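Local coordinates for protein Sso-CP2 metallo-carboxypetidase (Sulfolobus solfataricus, PDB 4MMO) that probably acts as a zinc-dependent carboxypeptidase of the M20 family, cleaving residues from the C-terminal end of peptides, at residues A56-N61 with N123-N128; E36-V41 with A115-L120; K63-I68 with K156-I161; V356-E361 with E428-L433. One frame throughout, in Å; residues are numbered along the deposited sequence.

Interaction 1 (A56-N61 with N123-N128)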
# COMPACT_ATOMS: atom_id res chain seq x y z
N ALA A 56 -15.90 -18.92 35.01
CA ALA A 56 -16.14 -19.20 36.42
C ALA A 56 -17.53 -18.72 36.82
O ALA A 56 -18.05 -17.75 36.26
CB ALA A 56 -15.09 -18.53 37.29
N GLU A 57 -18.12 -19.42 37.78
CA GLU A 57 -19.42 -19.04 38.30
C GLU A 57 -19.31 -18.81 39.80
O GLU A 57 -18.75 -19.62 40.53
CB GLU A 57 -20.46 -20.14 38.02
CG GLU A 57 -21.85 -19.80 38.54
CD GLU A 57 -22.89 -20.81 38.10
OE1 GLU A 57 -22.51 -21.87 37.57
OE2 GLU A 57 -24.09 -20.53 38.29
N ILE A 58 -19.84 -17.67 40.24
CA ILE A 58 -19.97 -17.36 41.65
C ILE A 58 -21.46 -17.37 41.98
O ILE A 58 -22.16 -16.40 41.71
CB ILE A 58 -19.36 -15.99 42.00
CG1 ILE A 58 -17.89 -15.92 41.57
CG2 ILE A 58 -19.47 -15.71 43.49
CD1 ILE A 58 -17.68 -15.38 40.18
N ASN A 59 -21.93 -18.47 42.55
CA ASN A 59 -23.33 -18.62 42.89
C ASN A 59 -23.59 -18.36 44.37
O ASN A 59 -22.98 -18.98 45.23
CB ASN A 59 -23.83 -20.02 42.54
CG ASN A 59 -25.31 -20.20 42.80
OD1 ASN A 59 -26.14 -19.73 42.02
ND2 ASN A 59 -25.65 -20.86 43.89
N VAL A 60 -24.51 -17.43 44.64
CA VAL A 60 -24.93 -17.12 46.00
C VAL A 60 -26.44 -17.30 46.15
O VAL A 60 -27.07 -16.70 47.02
CB VAL A 60 -24.55 -15.68 46.40
CG1 VAL A 60 -23.04 -15.53 46.48
CG2 VAL A 60 -25.14 -14.67 45.43
N ASN A 61 -27.02 -18.14 45.30
CA ASN A 61 -28.45 -18.45 45.34
C ASN A 61 -29.34 -17.21 45.23
O ASN A 61 -30.46 -17.19 45.75
CB ASN A 61 -28.78 -19.22 46.62
CG ASN A 61 -28.10 -20.57 46.68
OD1 ASN A 61 -27.19 -20.79 47.48
ND2 ASN A 61 -28.52 -21.48 45.81
N ASN A 123 -19.92 -10.94 52.79
CA ASN A 123 -21.22 -11.57 52.57
C ASN A 123 -22.27 -10.56 52.09
O ASN A 123 -23.41 -10.56 52.55
CB ASN A 123 -21.70 -12.29 53.83
CG ASN A 123 -21.07 -13.67 53.99
OD1 ASN A 123 -21.67 -14.68 53.64
ND2 ASN A 123 -19.85 -13.70 54.51
N GLU A 124 -21.86 -9.69 51.16
CA GLU A 124 -22.73 -8.64 50.63
C GLU A 124 -23.07 -8.84 49.15
O GLU A 124 -23.72 -7.98 48.55
CB GLU A 124 -22.07 -7.27 50.83
CG GLU A 124 -21.89 -6.87 52.28
CD GLU A 124 -21.31 -5.47 52.45
OE1 GLU A 124 -20.73 -4.95 51.48
OE2 GLU A 124 -21.45 -4.90 53.55
N LEU A 125 -22.64 -9.96 48.57
CA LEU A 125 -22.94 -10.23 47.16
C LEU A 125 -24.32 -10.87 47.02
O LEU A 125 -24.56 -11.98 47.48
CB LEU A 125 -21.87 -11.15 46.54
CG LEU A 125 -22.03 -11.41 45.04
CD1 LEU A 125 -21.87 -10.13 44.24
CD2 LEU A 125 -21.05 -12.47 44.56
N ASN A 126 -25.22 -10.15 46.36
CA ASN A 126 -26.61 -10.58 46.23
C ASN A 126 -27.02 -10.72 44.77
O ASN A 126 -28.18 -10.50 44.41
CB ASN A 126 -27.53 -9.61 46.96
CG ASN A 126 -27.29 -9.61 48.46
OD1 ASN A 126 -27.65 -10.56 49.15
ND2 ASN A 126 -26.67 -8.55 48.96
N VAL A 127 -26.05 -11.09 43.94
CA VAL A 127 -26.30 -11.40 42.54
C VAL A 127 -25.32 -12.49 42.13
O VAL A 127 -24.13 -12.42 42.44
CB VAL A 127 -26.13 -10.15 41.65
CG1 VAL A 127 -24.80 -9.47 41.90
CG2 VAL A 127 -26.30 -10.49 40.17
N ASN A 128 -25.83 -13.52 41.46
CA ASN A 128 -24.97 -14.56 40.92
C ASN A 128 -24.14 -13.97 39.79
O ASN A 128 -24.66 -13.21 38.97
CB ASN A 128 -25.80 -15.73 40.41
CG ASN A 128 -26.72 -16.28 41.47
OD1 ASN A 128 -26.33 -16.46 42.62
ND2 ASN A 128 -27.96 -16.57 41.08

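Interaction 2 (E36-V41 with A115-L120)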
# COMPACT_ATOMS: atom_id res chain seq x y z
N GLU A 36 -9.53 -18.27 40.99
CA GLU A 36 -9.75 -19.25 42.04
C GLU A 36 -9.20 -18.76 43.37
O GLU A 36 -9.82 -18.91 44.41
CB GLU A 36 -9.10 -20.59 41.67
CG GLU A 36 -9.70 -21.24 40.44
CD GLU A 36 -9.06 -22.56 40.10
OE1 GLU A 36 -7.83 -22.69 40.26
OE2 GLU A 36 -9.79 -23.48 39.67
N LYS A 37 -8.01 -18.16 43.32
CA LYS A 37 -7.37 -17.63 44.52
C LYS A 37 -8.22 -16.54 45.16
O LYS A 37 -8.51 -16.59 46.36
CB LYS A 37 -5.99 -17.06 44.17
CG LYS A 37 -5.24 -16.43 45.33
CD LYS A 37 -4.12 -15.54 44.82
CE LYS A 37 -3.43 -14.80 45.96
NZ LYS A 37 -2.62 -15.71 46.81
N LEU A 38 -8.63 -15.57 44.36
CA LEU A 38 -9.31 -14.38 44.87
C LEU A 38 -10.75 -14.64 45.31
O LEU A 38 -11.17 -14.13 46.35
CB LEU A 38 -9.28 -13.27 43.82
CG LEU A 38 -7.90 -12.73 43.45
CD1 LEU A 38 -8.00 -11.72 42.31
CD2 LEU A 38 -7.21 -12.10 44.65
N LEU A 39 -11.49 -15.44 44.54
CA LEU A 39 -12.91 -15.64 44.80
C LEU A 39 -13.21 -16.96 45.51
O LEU A 39 -14.30 -17.13 46.07
CB LEU A 39 -13.70 -15.57 43.49
CG LEU A 39 -13.43 -14.35 42.61
CD1 LEU A 39 -14.42 -14.32 41.45
CD2 LEU A 39 -13.48 -13.05 43.40
N GLY A 40 -12.27 -17.89 45.49
CA GLY A 40 -12.44 -19.16 46.17
C GLY A 40 -13.45 -20.09 45.51
O GLY A 40 -14.01 -20.96 46.17
N VAL A 41 -13.67 -19.89 44.22
CA VAL A 41 -14.53 -20.77 43.43
C VAL A 41 -13.67 -21.50 42.40
O VAL A 41 -12.49 -21.20 42.25
CB VAL A 41 -15.63 -19.99 42.69
CG1 VAL A 41 -16.56 -19.32 43.67
CG2 VAL A 41 -15.03 -18.95 41.73
N ALA A 115 -13.61 -6.16 43.21
CA ALA A 115 -14.90 -5.71 43.73
C ALA A 115 -15.71 -6.91 44.19
O ALA A 115 -16.26 -6.92 45.29
CB ALA A 115 -15.67 -4.94 42.67
N ILE A 116 -15.77 -7.95 43.36
CA ILE A 116 -16.52 -9.15 43.68
C ILE A 116 -15.95 -9.78 44.95
O ILE A 116 -16.70 -10.23 45.82
CB ILE A 116 -16.48 -10.17 42.53
CG1 ILE A 116 -17.19 -9.60 41.30
CG2 ILE A 116 -17.13 -11.49 42.94
CD1 ILE A 116 -16.97 -10.40 40.02
N LYS A 117 -14.63 -9.80 45.05
CA LYS A 117 -13.94 -10.35 46.21
C LYS A 117 -14.35 -9.62 47.48
O LYS A 117 -14.62 -10.24 48.51
CB LYS A 117 -12.43 -10.23 46.03
CG LYS A 117 -11.62 -10.80 47.19
CD LYS A 117 -10.15 -10.46 47.05
CE LYS A 117 -9.29 -11.39 47.88
NZ LYS A 117 -9.75 -11.49 49.29
N HIS A 118 -14.37 -8.29 47.41
CA HIS A 118 -14.70 -7.48 48.57
C HIS A 118 -16.11 -7.80 49.06
O HIS A 118 -16.32 -8.03 50.25
CB HIS A 118 -14.56 -6.00 48.24
CG HIS A 118 -13.15 -5.58 47.97
ND1 HIS A 118 -12.81 -4.30 47.58
CD2 HIS A 118 -11.99 -6.27 48.04
CE1 HIS A 118 -11.50 -4.22 47.42
NE2 HIS A 118 -10.98 -5.40 47.69
N LEU A 119 -17.06 -7.85 48.14
CA LEU A 119 -18.44 -8.15 48.50
C LEU A 119 -18.57 -9.56 49.08
O LEU A 119 -19.30 -9.76 50.04
CB LEU A 119 -19.36 -7.98 47.29
CG LEU A 119 -19.49 -6.56 46.73
CD1 LEU A 119 -20.51 -6.52 45.61
CD2 LEU A 119 -19.86 -5.55 47.82
N LEU A 120 -17.85 -10.52 48.50
CA LEU A 120 -17.85 -11.88 49.02
C LEU A 120 -17.29 -11.92 50.44
O LEU A 120 -17.82 -12.61 51.31
CB LEU A 120 -17.01 -12.80 48.13
CG LEU A 120 -17.66 -13.34 46.85
CD1 LEU A 120 -16.64 -14.11 46.02
CD2 LEU A 120 -18.85 -14.23 47.17

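Interaction 3 (K63-I68 with K156-I161)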
# COMPACT_ATOMS: atom_id res chain seq x y z
N LYS A 63 -31.61 -14.33 43.08
CA LYS A 63 -32.62 -14.43 42.03
C LYS A 63 -32.10 -13.91 40.69
O LYS A 63 -32.55 -14.35 39.64
CB LYS A 63 -33.88 -13.65 42.44
CG LYS A 63 -34.62 -14.27 43.62
CD LYS A 63 -35.86 -13.46 43.97
CE LYS A 63 -36.66 -14.14 45.08
NZ LYS A 63 -35.96 -14.07 46.40
N LYS A 64 -31.15 -12.98 40.75
CA LYS A 64 -30.59 -12.38 39.54
C LYS A 64 -29.21 -12.94 39.22
O LYS A 64 -28.42 -13.22 40.13
CB LYS A 64 -30.50 -10.86 39.69
CG LYS A 64 -31.83 -10.15 39.57
CD LYS A 64 -31.67 -8.67 39.83
CE LYS A 64 -32.94 -7.89 39.56
NZ LYS A 64 -32.72 -6.43 39.67
N THR A 65 -28.92 -13.09 37.93
CA THR A 65 -27.63 -13.58 37.46
C THR A 65 -27.02 -12.60 36.47
O THR A 65 -27.65 -12.24 35.48
CB THR A 65 -27.76 -14.96 36.79
OG1 THR A 65 -28.29 -15.90 37.73
CG2 THR A 65 -26.41 -15.45 36.28
N LEU A 66 -25.79 -12.19 36.76
CA LEU A 66 -25.06 -11.27 35.90
C LEU A 66 -23.91 -11.98 35.17
O LEU A 66 -23.12 -12.69 35.79
CB LEU A 66 -24.50 -10.11 36.74
CG LEU A 66 -23.59 -9.11 36.03
CD1 LEU A 66 -24.37 -8.32 34.98
CD2 LEU A 66 -22.93 -8.18 37.03
N LEU A 67 -23.84 -11.79 33.86
CA LEU A 67 -22.74 -12.28 33.05
C LEU A 67 -21.75 -11.15 32.82
O LEU A 67 -22.12 -10.10 32.28
CB LEU A 67 -23.26 -12.82 31.71
CG LEU A 67 -22.22 -13.39 30.73
CD1 LEU A 67 -21.44 -14.53 31.36
CD2 LEU A 67 -22.89 -13.85 29.45
N ILE A 68 -20.50 -11.34 33.23
CA ILE A 68 -19.47 -10.32 33.07
C ILE A 68 -18.45 -10.74 32.00
O ILE A 68 -17.84 -11.79 32.11
CB ILE A 68 -18.74 -10.04 34.40
CG1 ILE A 68 -19.74 -9.52 35.44
CG2 ILE A 68 -17.60 -9.04 34.20
CD1 ILE A 68 -19.14 -9.16 36.78
N LYS A 156 -26.53 -18.74 30.64
CA LYS A 156 -27.77 -18.03 30.88
C LYS A 156 -27.62 -17.01 32.01
O LYS A 156 -27.09 -17.32 33.07
CB LYS A 156 -28.91 -18.99 31.23
CG LYS A 156 -30.25 -18.30 31.44
CD LYS A 156 -31.34 -19.27 31.85
CE LYS A 156 -32.68 -18.58 31.95
NZ LYS A 156 -33.79 -19.53 32.23
N ALA A 157 -28.08 -15.79 31.75
CA ALA A 157 -28.03 -14.72 32.73
C ALA A 157 -29.12 -13.71 32.41
O ALA A 157 -29.58 -13.65 31.27
CB ALA A 157 -26.67 -14.06 32.73
N ASP A 158 -29.51 -12.91 33.40
CA ASP A 158 -30.56 -11.91 33.20
C ASP A 158 -30.01 -10.64 32.57
O ASP A 158 -30.74 -9.89 31.94
CB ASP A 158 -31.23 -11.57 34.53
CG ASP A 158 -31.71 -12.80 35.26
OD1 ASP A 158 -32.64 -13.46 34.76
OD2 ASP A 158 -31.14 -13.12 36.33
N SER A 159 -28.72 -10.41 32.75
CA SER A 159 -28.08 -9.24 32.16
C SER A 159 -26.60 -9.49 31.94
O SER A 159 -26.03 -10.43 32.48
CB SER A 159 -28.27 -8.01 33.06
OG SER A 159 -27.62 -8.19 34.31
N VAL A 160 -25.99 -8.63 31.13
CA VAL A 160 -24.59 -8.75 30.80
C VAL A 160 -23.92 -7.39 30.77
O VAL A 160 -24.50 -6.41 30.30
CB VAL A 160 -24.39 -9.46 29.43
CG1 VAL A 160 -25.18 -8.73 28.34
CG2 VAL A 160 -22.92 -9.55 29.07
N ILE A 161 -22.69 -7.33 31.29
CA ILE A 161 -21.86 -6.14 31.13
C ILE A 161 -20.64 -6.48 30.27
O ILE A 161 -19.97 -7.49 30.49
CB ILE A 161 -21.46 -5.50 32.48
CG1 ILE A 161 -20.62 -6.46 33.33
CG2 ILE A 161 -22.72 -5.06 33.25
CD1 ILE A 161 -19.96 -5.78 34.51
O HOH W 1 -30.91 -15.90 37.59

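Interaction 4 (V356-E361 with E428-L433)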
# COMPACT_ATOMS: atom_id res chain seq x y z
N VAL A 356 -28.58 -1.01 33.32
CA VAL A 356 -28.13 0.32 32.91
C VAL A 356 -28.36 1.31 34.04
O VAL A 356 -27.48 2.11 34.37
CB VAL A 356 -28.83 0.80 31.62
CG1 VAL A 356 -28.52 2.27 31.35
CG2 VAL A 356 -28.39 -0.04 30.44
N LYS A 357 -29.55 1.26 34.63
CA LYS A 357 -29.90 2.16 35.73
C LYS A 357 -28.92 2.01 36.87
O LYS A 357 -28.37 3.00 37.35
CB LYS A 357 -31.32 1.87 36.22
CG LYS A 357 -32.41 2.49 35.35
CD LYS A 357 -33.78 1.92 35.67
CE LYS A 357 -34.90 2.85 35.24
NZ LYS A 357 -36.24 2.26 35.47
N ALA A 358 -28.69 0.77 37.30
CA ALA A 358 -27.73 0.50 38.37
C ALA A 358 -26.35 1.05 38.03
O ALA A 358 -25.61 1.50 38.90
CB ALA A 358 -27.64 -1.00 38.62
N MET A 359 -26.01 1.03 36.75
CA MET A 359 -24.71 1.49 36.29
C MET A 359 -24.62 3.02 36.33
O MET A 359 -23.62 3.59 36.79
CB MET A 359 -24.46 0.97 34.88
CG MET A 359 -23.01 0.93 34.46
SD MET A 359 -21.97 -0.21 35.40
CE MET A 359 -22.48 -1.79 34.74
N ILE A 360 -25.66 3.70 35.85
CA ILE A 360 -25.72 5.16 35.90
C ILE A 360 -25.65 5.69 37.34
O ILE A 360 -24.93 6.64 37.62
CB ILE A 360 -27.01 5.69 35.23
CG1 ILE A 360 -26.90 5.50 33.71
CG2 ILE A 360 -27.24 7.17 35.56
CD1 ILE A 360 -28.16 5.87 32.94
N GLU A 361 -26.41 5.07 38.24
CA GLU A 361 -26.51 5.57 39.60
C GLU A 361 -25.21 5.33 40.37
O GLU A 361 -24.73 6.21 41.10
CB GLU A 361 -27.70 4.93 40.32
CG GLU A 361 -27.94 5.44 41.75
CD GLU A 361 -29.10 4.75 42.45
OE1 GLU A 361 -29.01 4.52 43.67
OE2 GLU A 361 -30.11 4.43 41.78
N GLU A 428 -18.30 -2.27 42.83
CA GLU A 428 -18.90 -2.61 44.11
C GLU A 428 -20.29 -2.00 44.24
O GLU A 428 -21.26 -2.70 44.50
CB GLU A 428 -18.01 -2.15 45.27
CG GLU A 428 -16.85 -3.09 45.56
CD GLU A 428 -15.83 -2.51 46.53
OE1 GLU A 428 -15.82 -1.28 46.75
OE2 GLU A 428 -15.02 -3.29 47.06
N GLU A 429 -20.37 -0.68 44.05
CA GLU A 429 -21.65 0.01 44.11
C GLU A 429 -22.62 -0.52 43.07
O GLU A 429 -23.82 -0.65 43.33
CB GLU A 429 -21.47 1.52 43.93
CG GLU A 429 -21.09 2.26 45.21
CD GLU A 429 -22.16 2.16 46.28
OE1 GLU A 429 -21.83 2.31 47.47
OE2 GLU A 429 -23.34 1.93 45.92
N PHE A 430 -22.11 -0.85 41.88
CA PHE A 430 -22.97 -1.38 40.84
C PHE A 430 -23.58 -2.72 41.26
O PHE A 430 -24.76 -2.96 41.04
CB PHE A 430 -22.22 -1.54 39.52
CG PHE A 430 -22.88 -2.48 38.56
CD1 PHE A 430 -24.03 -2.11 37.89
CD2 PHE A 430 -22.37 -3.76 38.35
CE1 PHE A 430 -24.66 -2.98 37.01
CE2 PHE A 430 -22.99 -4.63 37.48
CZ PHE A 430 -24.14 -4.24 36.81
N LEU A 431 -22.77 -3.58 41.88
CA LEU A 431 -23.22 -4.91 42.28
C LEU A 431 -24.17 -4.87 43.48
O LEU A 431 -24.99 -5.76 43.66
CB LEU A 431 -22.02 -5.80 42.60
CG LEU A 431 -21.07 -6.21 41.45
CD1 LEU A 431 -19.85 -6.89 42.01
CD2 LEU A 431 -21.76 -7.12 40.45
N LYS A 432 -24.03 -3.85 44.33
CA LYS A 432 -24.91 -3.69 45.48
C LYS A 432 -26.28 -3.22 45.02
O LYS A 432 -27.31 -3.56 45.61
CB LYS A 432 -24.32 -2.69 46.47
CG LYS A 432 -23.22 -3.24 47.35
CD LYS A 432 -22.48 -2.13 48.08
CE LYS A 432 -21.88 -2.62 49.38
NZ LYS A 432 -20.79 -1.73 49.86
N LEU A 433 -26.28 -2.44 43.95
CA LEU A 433 -27.44 -1.70 43.50
C LEU A 433 -28.28 -2.50 42.49
O LEU A 433 -29.52 -2.45 42.53
CB LEU A 433 -26.96 -0.40 42.87
CG LEU A 433 -27.94 0.73 42.58
CD1 LEU A 433 -28.79 1.07 43.79
CD2 LEU A 433 -27.13 1.92 42.13

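Interaction 1 (A56-N61 with N123-N128)
One hydrogen bond crosses between the two segments, and it ends on the side-chain carbonyl of Asn128. The N-H of Val60 meets Asn128 OD1 at 2.9 Å, with a N-H...O angle of 155°, and lies in the plane of that carbonyl. Asn128 CG stands anti to its own carbonyl carbon (chi1 -56°), which carries the amide across to the turn that follows strand 53-58. OD1 also accepts the backbone N-H of Ala62, so two donors grip the one oxygen and the bend of 59-62 is drawn around it. The amide nitrogen of Asn128 has a weak hydrogen bond to Thr65 OG1. A C-H...O contact adds to this, Asn128 CA lying 3.5 Å from Ile58 O.

The apolar part is small and centres on Leu125. Its CD2 reaches Ile58 CG2 at 3.8 Å and Val60 CG1 at 4.1 Å, crossing both side chains at about a right angle. Val60 CG2, in the crowded position between its backbone N and carbonyl carbon, rests against Leu125 O at 3.4 Å. Leu125 and Ile58 both continue onto Leu120 of helix 102-121, which closes in a Schellman motif with Asn123, at positive phi, as its C-prime residue.

The backbone of Asn128 pairs with Lys64 and Leu66, while Ile58 pairs with Val129. Strand 128-134 thus enters the sheet between strands 53-58 and 65-71, and the link joining those two bends across its start. Together with helix 102-121 this forms the end of a beta-alpha-beta crossover from strand 65-71 to strand 128-134.

Interaction 2 (E36-V41 with A115-L120)
No flat side chain takes part in the packing between these two helices. The one ring in the segments, the imidazole of His118, is tied down on another flank of its helix, ND1 hydrogen-bonded to Glu428 and NE2 to Glu4. The planar groups that do meet the partner are main-chain carbonyls at the end of helix 24-39. Leu38 O lies alongside the aliphatic chain of Lys117, nearest to CG at 3.5 Å, and Leu39 O lies 3.8 Å from Leu120 CD1.

Leu39 carries most of the apolar contact from its helix. Its CG is anti to its carbonyl carbon (chi1 -51°) and CD2 is thrust against the backbone of helix 102-121, 3.8 Å from Lys117 N. The same methyl touches Ile116 CG2 at 4.0 Å, the two side chains crossing obliquely, while Leu39 CB meets Leu120 CD1 at 4.1 Å. Leu38 crosses the Lys117 chain at about a right angle, its CD2 3.9 Å from Lys117 CE. Lys117 leaves its helix with CG anti to the backbone N (chi1 -179°) and bends at its last torsion, where NZ makes a salt bridge with Asp121 one turn on. No hydrogen bond joins the segments, so the contact rests on methyl and methylene packing. Gly40, at positive phi, ends helix 24-39 just beyond it.

Behind the pair, Leu39 and Ile116 both reach Leu131 of strand 128-134, so these helices pack side by side on the sheet. Helix 417-433 flanks 102-121 through Leu431, which meets Ile116 and Leu119, and Glu3 of helix 3-12 touches Leu38 and Lys117.

Interaction 3 (K63-I68 with K156-I161)
The close-packed half of this contact is a parallel pairing of Leu66, Leu67 and Ile68 with Ser159, Val160 and Ile161. Leu67 uses both its backbone groups: its N-H reaches Ser159 O at 2.9 Å, almost straight at 176°, and its O accepts Ile161 N at 3.0 Å nearly along the C=O axis. On one face of the sheet Ile68 and Ile161 lie side by side pointing the same way, their CG1 atoms 3.8 Å apart. Leu66 belongs to that face too and swings CD1 over to Ile161 CG2 at 4.0 Å; Phe430 of helix 417-433 covers both. On the other face Leu67 CB touches both Ala157 CB and Val160 CB.

These are neighbouring parallel strands of the mixed sheet in the zinc-binding domain, 65-71 lying between 128-134 and 159-161. Strand 65-71 ends in the zinc ligand His71, and strand 159-161 runs toward Glu163, another ligand; the side chain of Ile68 is about 8 Å from that of Glu163.

Toward the exposed start of the pair the pattern loosens. Thr65 O takes Asp158 N and, weakly, Ser159 N. Asp158 folds its carboxylate back across the gap, OD2 meeting Thr65 N at 2.7 Å through its anti lone pair. A water bridges this end, donating to Lys63 O and to Asp158 OD2, and is hydrogen-bonded to Thr65 OG1 at 2.6 Å. Thr65 CG2 touches Ala157 CB at 3.8 Å. The Lys63 and Lys156 chains extend past the pair on the surface, whereas the extended Lys64 chain carries NZ away to a salt bridge with the C-terminal carboxylate of Leu437.

Interaction 4 (V356-E361 with E428-L433)
A Met-aromatic contact lies at the heart of this helix pair, in which helix 354-367 packs against the last turns of helix 417-433. The short segments run obliquely antiparallel, 138° apart, with axes approaching to 8.5 Å. Met359 CG is anti to its backbone N, and the chain then bends at both later torsions (chi2 65°, chi3 74°), which lays its tip over one face of Phe430. The methyl CE stands 3.5 Å from the ring centroid, close to the ring normal, as a CH-pi contact. SD lies over the same face, 4.2 Å from the centroid. Ala358 CB approaches the ring obliquely, 3.8 Å from CD1.

Leu433 fills the neighbouring position, packing CD2 against Ala358 O at 3.6 Å. Its two methyls also grasp Glu361, which crosses at about a right angle with its chain extended: CD2 lies 3.6 Å from Glu361 CB, and CD1 3.5 Å from OE1. Met359 also touches Ile161 of strand 159-161, so the thioether bears on the sheet beneath.

With no hydrogen bond between the segments, the helices are held by dispersion, with the polarisable sulfur and its slightly acidic methyl hydrogens probably favoured over the pi face. Charge is kept to the exposed side, where Glu361 lays both its methylenes and its carboxylate against the methyls of Leu433.

All four contacts lie in the zinc-binding domain and converge on one sheet. Interaction 3 is within the sheet and interaction 1 at the ends of its strands, and both are partly exposed; strands 65-71 and 128-134, side by side, connect them. Interaction 3 is held by a ladder of backbone bonds, interaction 1 by one backbone-to-Asn bond and a small apolar patch. Interactions 2 and 4 are buried helix packings without cross-segment hydrogen bonds, aliphatic in the first and sulfur-aromatic in the second. They share a seam where helices 102-121 and 417-433 meet. Interaction 4 rests on the strands of interaction 3, whereas interaction 1 adjoins interaction 2 at the end of helix 102-121.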